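PDB 3T6Q: CD180 antigen from Mus musculus, which probably cooperates with MD-1 and TLR4 in the innate response of B cells to bacterial lipopolysaccharide, leading to NF-kappa-B activation. Local coordinates for residues 129-134 with 153-158; 304-309 with 322-327; 38-43 with 62-67. All blocks are in the same frame, centred on the assembly; numbering follows the deposited sequence.

Interaction 1: 129-134 with 153-158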
loop_
_atom_site.group_PDB
_atom_site.type_symbol
_atom_site.label_atom_id
_atom_site.label_comp_id
_atom_site.label_asym_id
_atom_site.label_seq_id
_atom_site.Cartn_x
_atom_site.Cartn_y
_atom_site.Cartn_z
ATOM N N LYS A 129 20.304 -1.588 -18.839
ATOM C CA LYS A 129 20.289 -0.744 -20.032
ATOM C C LYS A 129 19.410 -1.264 -21.178
ATOM O O LYS A 129 19.162 -0.533 -22.122
ATOM C CB LYS A 129 21.726 -0.498 -20.527
ATOM C CG LYS A 129 22.378 0.763 -19.996
ATOM C CD LYS A 129 22.919 0.588 -18.596
ATOM C CE LYS A 129 23.689 1.827 -18.175
ATOM N NZ LYS A 129 24.953 1.947 -18.949
ATOM N N THR A 130 18.972 -2.522 -21.096
ATOM C CA THR A 130 18.118 -3.135 -22.125
ATOM C C THR A 130 16.705 -3.512 -21.610
ATOM O O THR A 130 16.057 -4.384 -22.164
ATOM C CB THR A 130 18.804 -4.356 -22.825
ATOM O OG1 THR A 130 18.749 -5.533 -22.008
ATOM C CG2 THR A 130 20.247 -4.047 -23.203
ATOM N N LEU A 131 16.236 -2.842 -20.561
ATOM C CA LEU A 131 14.948 -3.202 -19.929
ATOM C C LEU A 131 13.808 -3.025 -20.952
ATOM O O LEU A 131 13.691 -1.948 -21.537
ATOM C CB LEU A 131 14.676 -2.247 -18.764
ATOM C CG LEU A 131 14.070 -2.712 -17.431
ATOM C CD1 LEU A 131 12.948 -1.786 -16.991
ATOM C CD2 LEU A 131 13.671 -4.161 -17.357
ATOM N N GLU A 132 12.958 -4.042 -21.086
ATOM C CA GLU A 132 11.796 -4.028 -21.987
ATOM C C GLU A 132 10.428 -3.851 -21.299
ATOM O O GLU A 132 9.568 -3.193 -21.855
ATOM C CB GLU A 132 11.735 -5.315 -22.780
ATOM C CG GLU A 132 12.942 -5.472 -23.668
ATOM C CD GLU A 132 12.807 -6.641 -24.618
ATOM O OE1 GLU A 132 13.787 -6.909 -25.344
ATOM O OE2 GLU A 132 11.731 -7.286 -24.641
ATOM N N SER A 133 10.250 -4.432 -20.114
ATOM C CA SER A 133 8.956 -4.405 -19.389
ATOM C C SER A 133 9.203 -4.037 -17.942
ATOM O O SER A 133 10.065 -4.634 -17.302
ATOM C CB SER A 133 8.307 -5.787 -19.401
ATOM O OG SER A 133 7.995 -6.175 -20.710
ATOM N N LEU A 134 8.411 -3.109 -17.404
ATOM C CA LEU A 134 8.476 -2.814 -15.994
ATOM C C LEU A 134 7.044 -2.809 -15.430
ATOM O O LEU A 134 6.244 -1.943 -15.824
ATOM C CB LEU A 134 9.083 -1.420 -15.817
ATOM C CG LEU A 134 9.955 -1.113 -14.594
ATOM C CD1 LEU A 134 9.941 0.357 -14.208
ATOM C CD2 LEU A 134 9.855 -2.039 -13.388
ATOM N N GLU A 153 15.243 3.305 -23.932
ATOM C CA GLU A 153 15.340 3.013 -25.363
ATOM C C GLU A 153 14.748 1.690 -25.795
ATOM O O GLU A 153 14.189 1.586 -26.887
ATOM C CB GLU A 153 16.805 3.105 -25.828
ATOM C CG GLU A 153 17.602 4.172 -25.079
ATOM C CD GLU A 153 19.010 4.366 -25.625
ATOM O OE1 GLU A 153 19.644 3.378 -26.077
ATOM O OE2 GLU A 153 19.496 5.518 -25.595
ATOM N N LYS A 154 14.881 0.648 -24.971
ATOM C CA LYS A 154 14.301 -0.650 -25.306
ATOM C C LYS A 154 12.959 -0.888 -24.547
ATOM O O LYS A 154 12.347 -1.929 -24.688
ATOM C CB LYS A 154 15.311 -1.771 -25.018
ATOM C CG LYS A 154 16.638 -1.588 -25.799
ATOM C CD LYS A 154 16.671 -2.506 -26.997
ATOM C CE LYS A 154 16.790 -1.743 -28.306
ATOM N NZ LYS A 154 18.187 -1.353 -28.629
ATOM N N LEU A 155 12.514 0.102 -23.787
ATOM C CA LEU A 155 11.245 -0.041 -22.990
ATOM C C LEU A 155 10.022 -0.147 -23.907
ATOM O O LEU A 155 9.784 0.755 -24.719
ATOM C CB LEU A 155 11.115 1.132 -22.017
ATOM C CG LEU A 155 10.099 1.017 -20.882
ATOM C CD1 LEU A 155 10.417 -0.161 -19.940
ATOM C CD2 LEU A 155 10.032 2.344 -20.149
ATOM N N LYS A 156 9.286 -1.258 -23.803
ATOM C CA LYS A 156 8.046 -1.466 -24.578
ATOM C C LYS A 156 6.760 -1.567 -23.711
ATOM O O LYS A 156 5.655 -1.306 -24.231
ATOM C CB LYS A 156 8.135 -2.711 -25.436
ATOM C CG LYS A 156 9.287 -2.742 -26.438
ATOM C CD LYS A 156 9.293 -1.498 -27.339
ATOM C CE LYS A 156 10.529 -1.502 -28.263
ATOM N NZ LYS A 156 10.618 -0.210 -29.007
ATOM N N VAL A 157 6.902 -1.958 -22.428
ATOM C CA VAL A 157 5.731 -2.055 -21.470
ATOM C C VAL A 157 6.020 -1.321 -20.172
ATOM O O VAL A 157 7.009 -1.609 -19.477
ATOM C CB VAL A 157 5.349 -3.519 -21.186
ATOM C CG1 VAL A 157 4.231 -3.624 -20.151
ATOM C CG2 VAL A 157 4.879 -4.186 -22.489
ATOM N N LEU A 158 5.191 -0.340 -19.847
ATOM C CA LEU A 158 5.297 0.320 -18.585
ATOM C C LEU A 158 3.903 0.195 -17.958
ATOM O O LEU A 158 2.959 0.795 -18.449
ATOM C CB LEU A 158 5.603 1.793 -18.782
ATOM C CG LEU A 158 6.627 2.551 -17.943
ATOM C CD1 LEU A 158 6.392 4.066 -17.921
ATOM C CD2 LEU A 158 6.953 1.982 -16.552
HETATM O O HOH W 1 14.938 0.314 -21.555
#
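Glu132 O takes two backbone N-H groups at once, those of Lys156 and Val157, where LRR 5 and LRR 6 of this leucine-rich-repeat solenoid lie against each other. The Lys156 N to Glu132 O bond is 2.8 Å long, in the carbonyl plane and on a lone pair, with a C=O...N angle of 141°. The Val157 N to Glu132 O bond, 3.0 Å, also lies in that plane but closer to the direction of the C=O bond (160°). Past Glu132 the regular parallel pairing begins: Ser133 pairs with Val157 and Leu134 with Leu158, and Leu134 N returns a bond of 2.9 Å to Val157 O. The two segments run in nearly the same direction, 5° apart end to end. On one face the aligned side chains of Leu134 and Leu158 touch through CB and CD2 respectively, at 4.1 Å. On the other, Ser133 OG bonds to His109 and rests on Val157 CB at 3.8 Å. Glu132 extends its chain to a salt bridge with Lys108. In the loop ahead of the strands Leu131 CD1 meets Leu155 CD1 at 4.2 Å, and a water donates to Leu131 O at 2.6 Å and accepts only weakly from Lys154 N.

Interaction 2: 304-309 with 322-327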
loop_
_atom_site.group_PDB
_atom_site.type_symbol
_atom_site.label_atom_id
_atom_site.label_comp_id
_atom_site.label_asym_id
_atom_site.label_seq_id
_atom_site.Cartn_x
_atom_site.Cartn_y
_atom_site.Cartn_z
ATOM N N LYS A 304 -13.745 -0.718 -39.792
ATOM C CA LYS A 304 -13.549 -2.081 -40.287
ATOM C C LYS A 304 -14.065 -3.179 -39.319
ATOM O O LYS A 304 -14.570 -4.228 -39.756
ATOM C CB LYS A 304 -12.067 -2.310 -40.611
ATOM C CG LYS A 304 -11.465 -1.227 -41.536
ATOM C CD LYS A 304 -12.208 -1.101 -42.873
ATOM C CE LYS A 304 -11.356 -0.271 -43.876
ATOM N NZ LYS A 304 -11.143 1.078 -43.268
ATOM N N LYS A 305 -13.916 -2.948 -38.022
ATOM C CA LYS A 305 -14.262 -3.997 -37.026
ATOM C C LYS A 305 -15.151 -3.392 -35.963
ATOM O O LYS A 305 -14.841 -2.318 -35.437
ATOM C CB LYS A 305 -13.014 -4.625 -36.373
ATOM C CG LYS A 305 -12.006 -5.139 -37.414
ATOM C CD LYS A 305 -10.884 -5.986 -36.787
ATOM C CE LYS A 305 -9.802 -6.329 -37.790
ATOM N NZ LYS A 305 -9.014 -7.494 -37.291
ATOM N N LEU A 306 -16.235 -4.092 -35.639
ATOM C CA LEU A 306 -17.190 -3.616 -34.663
ATOM C C LEU A 306 -17.570 -4.758 -33.701
ATOM O O LEU A 306 -17.884 -5.874 -34.134
ATOM C CB LEU A 306 -18.461 -3.071 -35.362
ATOM C CG LEU A 306 -19.597 -2.522 -34.483
ATOM C CD1 LEU A 306 -19.157 -1.316 -33.624
ATOM C CD2 LEU A 306 -20.832 -2.176 -35.339
ATOM N N VAL A 307 -17.539 -4.468 -32.403
ATOM C CA VAL A 307 -17.929 -5.462 -31.443
ATOM C C VAL A 307 -19.160 -4.937 -30.703
ATOM O O VAL A 307 -19.087 -3.883 -30.047
ATOM C CB VAL A 307 -16.816 -5.739 -30.427
ATOM C CG1 VAL A 307 -17.303 -6.785 -29.378
ATOM C CG2 VAL A 307 -15.538 -6.251 -31.124
ATOM N N LEU A 308 -20.273 -5.654 -30.798
ATOM C CA LEU A 308 -21.548 -5.245 -30.099
ATOM C C LEU A 308 -22.022 -6.370 -29.177
ATOM O O LEU A 308 -23.209 -6.504 -28.871
ATOM C CB LEU A 308 -22.636 -4.991 -31.140
ATOM C CG LEU A 308 -22.374 -3.848 -32.162
ATOM C CD1 LEU A 308 -23.479 -3.761 -33.214
ATOM C CD2 LEU A 308 -22.207 -2.537 -31.447
ATOM N N SER A 309 -21.077 -7.202 -28.782
ATOM C CA SER A 309 -21.366 -8.339 -27.883
ATOM C C SER A 309 -21.932 -7.891 -26.545
ATOM O O SER A 309 -21.640 -6.771 -26.069
ATOM C CB SER A 309 -20.063 -9.094 -27.663
ATOM O OG SER A 309 -19.605 -9.590 -28.917
ATOM N N SER A 322 -26.691 -0.387 -42.176
ATOM C CA SER A 322 -26.482 0.706 -43.145
ATOM C C SER A 322 -25.463 1.727 -42.589
ATOM O O SER A 322 -24.834 2.421 -43.347
ATOM C CB SER A 322 -27.820 1.410 -43.467
ATOM O OG SER A 322 -28.381 1.948 -42.250
ATOM N N ASN A 323 -25.298 1.802 -41.271
ATOM C CA ASN A 323 -24.282 2.652 -40.644
ATOM C C ASN A 323 -22.831 2.247 -40.937
ATOM O O ASN A 323 -21.928 3.050 -40.769
ATOM C CB ASN A 323 -24.439 2.633 -39.139
ATOM C CG ASN A 323 -25.705 3.308 -38.686
ATOM O OD1 ASN A 323 -26.147 4.305 -39.275
ATOM N ND2 ASN A 323 -26.308 2.772 -37.616
ATOM N N PHE A 324 -22.593 0.986 -41.304
ATOM C CA PHE A 324 -21.205 0.477 -41.316
ATOM C C PHE A 324 -20.838 -0.186 -42.644
ATOM O O PHE A 324 -20.456 -1.372 -42.641
ATOM C CB PHE A 324 -21.002 -0.547 -40.181
ATOM C CG PHE A 324 -21.697 -0.179 -38.898
ATOM C CD1 PHE A 324 -21.229 0.868 -38.127
ATOM C CD2 PHE A 324 -22.804 -0.904 -38.468
ATOM C CE1 PHE A 324 -21.844 1.211 -36.936
ATOM C CE2 PHE A 324 -23.417 -0.579 -37.271
ATOM C CZ PHE A 324 -22.948 0.486 -36.520
ATOM N N PRO A 325 -20.917 0.555 -43.766
ATOM C CA PRO A 325 -20.702 -0.130 -45.053
ATOM C C PRO A 325 -19.285 -0.706 -45.277
ATOM O O PRO A 325 -19.130 -1.611 -46.136
ATOM C CB PRO A 325 -21.000 0.959 -46.092
ATOM C CG PRO A 325 -20.754 2.256 -45.365
ATOM C CD PRO A 325 -21.202 1.990 -43.955
ATOM N N SER A 326 -18.273 -0.242 -44.522
ATOM C CA SER A 326 -16.906 -0.778 -44.721
ATOM C C SER A 326 -16.582 -2.013 -43.856
ATOM O O SER A 326 -15.494 -2.595 -43.988
ATOM C CB SER A 326 -15.831 0.310 -44.470
ATOM O OG SER A 326 -16.087 1.406 -45.315
ATOM N N LEU A 327 -17.494 -2.427 -42.971
ATOM C CA LEU A 327 -17.138 -3.503 -42.008
ATOM C C LEU A 327 -16.604 -4.783 -42.624
ATOM O O LEU A 327 -17.196 -5.313 -43.581
ATOM C CB LEU A 327 -18.323 -3.931 -41.149
ATOM C CG LEU A 327 -18.677 -3.269 -39.840
ATOM C CD1 LEU A 327 -19.561 -4.229 -39.019
ATOM C CD2 LEU A 327 -17.490 -2.724 -39.056
HETATM O O HOH W 2 -13.242 1.751 -45.879
#
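Leu306 CD2 lies over one face of the Phe324 ring, 3.6 Å from the ring centroid and 14° off the normal, a CH-pi contact. The methyl is displaced toward the rim, so CZ and CE2 of Phe324 are its nearest ring atoms, and the two side chains cross at about a right angle. Leu306 reaches the ring with CG anti to its backbone N (chi1 180°). On the opposite face, Asn323 CB of the adjoining residue stands 3.5 Å above the plane, over the ring centre, so the phenyl group is held between a methyl and a methylene.

Leu327 CD2 lies beside Leu306 CB at 3.8 Å and closes to 3.4 Å on Lys304 O, covering the backbone where the strand begins. Farther toward solvent, Lys304 CD meets Ser326 O at 3.8 Å. A water donates to Ser326 OG at 2.9 Å and is weakly bound by Lys304 NZ; these polar ends have further partners in Ser301 O for Ser326 OG, and in Thr302 O and Gln281 OE1 for Lys304 NZ.

No hydrogen bond joins the two segments directly. Segment 322-327 forms a type I turn from Phe324 to Leu327, closed by Leu327 N to Phe324 O at 3.2 Å, and both apolar side chains meet the strand from it. In the second shell, the amide of Asn323 bonds to Leu297 N and Pro294 O. Lys304 O accepts a hydrogen bond from Thr328 OG1.

In the leucine-rich-repeat coil, this contact joins strand 305-307 to the returning loop that leads into strand 329-331. Leu306 also touches Leu283 of strand 282-284, and Phe324 touches Leu300 in the preceding loop.

Interaction 3: 38-43 with 62-67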
loop_
_atom_site.group_PDB
_atom_site.type_symbol
_atom_site.label_atom_id
_atom_site.label_comp_id
_atom_site.label_asym_id
_atom_site.label_seq_id
_atom_site.Cartn_x
_atom_site.Cartn_y
_atom_site.Cartn_z
ATOM N N LEU A 38 13.690 -21.019 -12.304
ATOM C CA LEU A 38 13.404 -21.320 -10.909
ATOM C C LEU A 38 12.108 -20.604 -10.449
ATOM O O LEU A 38 12.039 -19.370 -10.421
ATOM C CB LEU A 38 14.588 -20.902 -10.015
ATOM C CG LEU A 38 14.445 -21.442 -8.567
ATOM C CD1 LEU A 38 14.244 -22.949 -8.548
ATOM C CD2 LEU A 38 15.592 -21.032 -7.658
ATOM N N GLU A 39 11.107 -21.401 -10.102
ATOM C CA GLU A 39 9.806 -20.893 -9.608
ATOM C C GLU A 39 9.882 -21.080 -8.123
ATOM O O GLU A 39 9.767 -22.203 -7.609
ATOM C CB GLU A 39 8.689 -21.755 -10.219
ATOM C CG GLU A 39 8.908 -21.921 -11.723
ATOM C CD GLU A 39 7.852 -22.758 -12.415
ATOM O OE1 GLU A 39 7.031 -23.393 -11.731
ATOM O OE2 GLU A 39 7.849 -22.781 -13.662
ATOM N N PHE A 40 10.118 -19.989 -7.416
ATOM C CA PHE A 40 10.376 -20.084 -5.995
ATOM C C PHE A 40 9.299 -19.355 -5.159
ATOM O O PHE A 40 9.556 -18.994 -4.008
ATOM C CB PHE A 40 11.786 -19.498 -5.727
ATOM C CG PHE A 40 12.504 -20.120 -4.534
ATOM C CD1 PHE A 40 12.625 -19.430 -3.334
ATOM C CD2 PHE A 40 13.065 -21.380 -4.633
ATOM C CE1 PHE A 40 13.281 -20.005 -2.236
ATOM C CE2 PHE A 40 13.726 -21.967 -3.554
ATOM C CZ PHE A 40 13.834 -21.274 -2.349
ATOM N N SER A 41 8.119 -19.129 -5.740
ATOM C CA SER A 41 7.088 -18.344 -5.049
ATOM C C SER A 41 6.622 -19.000 -3.761
ATOM O O SER A 41 6.652 -20.222 -3.624
ATOM C CB SER A 41 5.884 -18.069 -5.933
ATOM O OG SER A 41 5.304 -19.269 -6.401
ATOM N N PHE A 42 6.178 -18.158 -2.838
ATOM C CA PHE A 42 5.547 -18.593 -1.588
ATOM C C PHE A 42 6.511 -19.345 -0.672
ATOM O O PHE A 42 6.112 -20.284 0.019
ATOM C CB PHE A 42 4.270 -19.406 -1.835
ATOM C CG PHE A 42 3.172 -18.627 -2.556
ATOM C CD1 PHE A 42 2.956 -18.806 -3.909
ATOM C CD2 PHE A 42 2.353 -17.731 -1.860
ATOM C CE1 PHE A 42 1.948 -18.113 -4.580
ATOM C CE2 PHE A 42 1.327 -17.048 -2.519
ATOM C CZ PHE A 42 1.143 -17.217 -3.878
ATOM N N ASN A 43 7.772 -18.928 -0.667
ATOM C CA ASN A 43 8.707 -19.439 0.324
ATOM C C ASN A 43 8.975 -18.347 1.338
ATOM O O ASN A 43 8.124 -17.435 1.506
ATOM C CB ASN A 43 9.963 -20.013 -0.354
ATOM C CG ASN A 43 9.669 -21.309 -1.078
ATOM O OD1 ASN A 43 9.767 -21.399 -2.323
ATOM N ND2 ASN A 43 9.244 -22.314 -0.328
ATOM N N LEU A 62 13.613 -16.063 -12.746
ATOM C CA LEU A 62 13.572 -16.290 -11.300
ATOM C C LEU A 62 12.301 -15.636 -10.717
ATOM O O LEU A 62 12.133 -14.441 -10.796
ATOM C CB LEU A 62 14.832 -15.664 -10.654
ATOM C CG LEU A 62 14.949 -15.684 -9.109
ATOM C CD1 LEU A 62 14.885 -17.106 -8.629
ATOM C CD2 LEU A 62 16.214 -14.962 -8.672
ATOM N N ASP A 63 11.432 -16.436 -10.128
ATOM C CA ASP A 63 10.195 -15.921 -9.550
ATOM C C ASP A 63 10.231 -16.047 -8.003
ATOM O O ASP A 63 10.180 -17.159 -7.441
ATOM C CB ASP A 63 9.037 -16.724 -10.138
ATOM C CG ASP A 63 7.628 -16.201 -9.720
ATOM O OD1 ASP A 63 7.501 -15.236 -8.933
ATOM O OD2 ASP A 63 6.650 -16.798 -10.211
ATOM N N LEU A 64 10.290 -14.892 -7.355
ATOM C CA LEU A 64 10.296 -14.753 -5.897
ATOM C C LEU A 64 8.945 -14.117 -5.369
ATOM O O LEU A 64 8.912 -13.467 -4.330
ATOM C CB LEU A 64 11.492 -13.885 -5.521
ATOM C CG LEU A 64 12.871 -14.469 -5.933
ATOM C CD1 LEU A 64 13.941 -13.391 -5.851
ATOM C CD2 LEU A 64 13.233 -15.683 -5.114
ATOM N N THR A 65 7.862 -14.332 -6.106
ATOM C CA THR A 65 6.520 -13.851 -5.723
ATOM C C THR A 65 6.177 -14.234 -4.289
ATOM O O THR A 65 6.301 -15.401 -3.911
ATOM C CB THR A 65 5.442 -14.456 -6.643
ATOM O OG1 THR A 65 5.585 -13.906 -7.947
ATOM C CG2 THR A 65 3.999 -14.176 -6.104
ATOM N N ARG A 66 5.794 -13.241 -3.491
ATOM C CA ARG A 66 5.316 -13.462 -2.135
ATOM C C ARG A 66 6.238 -14.419 -1.315
ATOM O O ARG A 66 5.793 -15.475 -0.809
ATOM C CB ARG A 66 3.839 -13.896 -2.092
ATOM C CG ARG A 66 3.278 -13.874 -0.649
ATOM C CD ARG A 66 1.773 -13.817 -0.485
ATOM N NE ARG A 66 1.253 -12.530 -0.928
ATOM C CZ ARG A 66 1.003 -11.491 -0.144
ATOM N NH1 ARG A 66 0.556 -10.393 -0.685
ATOM N NH2 ARG A 66 1.229 -11.539 1.162
ATOM N N CYS A 67 7.511 -14.038 -1.214
ATOM C CA CYS A 67 8.509 -14.804 -0.436
ATOM C C CYS A 67 8.835 -14.148 0.906
ATOM O O CYS A 67 9.845 -14.476 1.526
ATOM C CB CYS A 67 9.812 -14.993 -1.251
ATOM S SG CYS A 67 9.591 -16.384 -2.375
HETATM O O HOH W 3 6.905 -19.815 -8.601
HETATM O O HOH W 4 5.396 -16.965 1.483
#
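Phe42 crosses the aliphatic part of Arg66 where LRR 1 and LRR 2 of the leucine-rich-repeat solenoid stack. From Arg66 CB outward, CB and CG each approach CD2 of the Phe42 ring at 4.1 Å, and CD comes nearest, 3.8 Å from Phe42 CE2. CG stands anti to the backbone N (chi1 -170°), which carries the chain along the ring before it bends at chi3; the guanidinium plane is then inclined 30° to the ring. At the tip, NE bonds to the backbone of the chain of another protein, a chain that also contributes a basic side chain in a cation-pi contact with Phe42. This end of the contact is thus part of an interface between proteins.

The backbones beneath are parallel: Leu38 pairs with Leu62 and Glu39 with Asp63. Asp63 N donates to Leu38 O, Phe40 N to Asp63 O at 2.8 Å, and, past the strands, Phe42 N to Thr65 O with C=O...N at 171°. Asp63 OD1 is gripped twice within its own segment, by Thr65 N in an Asx turn and by Thr65 OG1 on the syn lone pair. Outside the two segments, Asp63 OD2 meets a basic side chain of the other protein in a salt bridge. Leu38 and Leu62 lie alongside each other on the buried side. Beyond the strands, Cys67 SG accepts from Asn43 N at 3.6 Å.

In the fold
From the N terminus the contacts follow in series, neither nested nor crossed. Interaction 3 comes first and closes an 18-residue loop between LRR 1 and LRR 2; interaction 1 closes another of 18 residues between LRR 5 and LRR 6. Interaction 2 closes a shorter, 12-residue loop. Interactions 3 and 1 thus join successive parallel strands, whereas interaction 2 packs strand 305-307 against the loop that passes from LRR 10 into LRR 11. Between centres, interactions 3 and 1 are about 22 Å apart, 1 and 2 about 35 Å, and 3 and 2, on opposite sides of the chain's centre, about 46 Å. None touches another; the succession of parallel strands connects them along the solenoid.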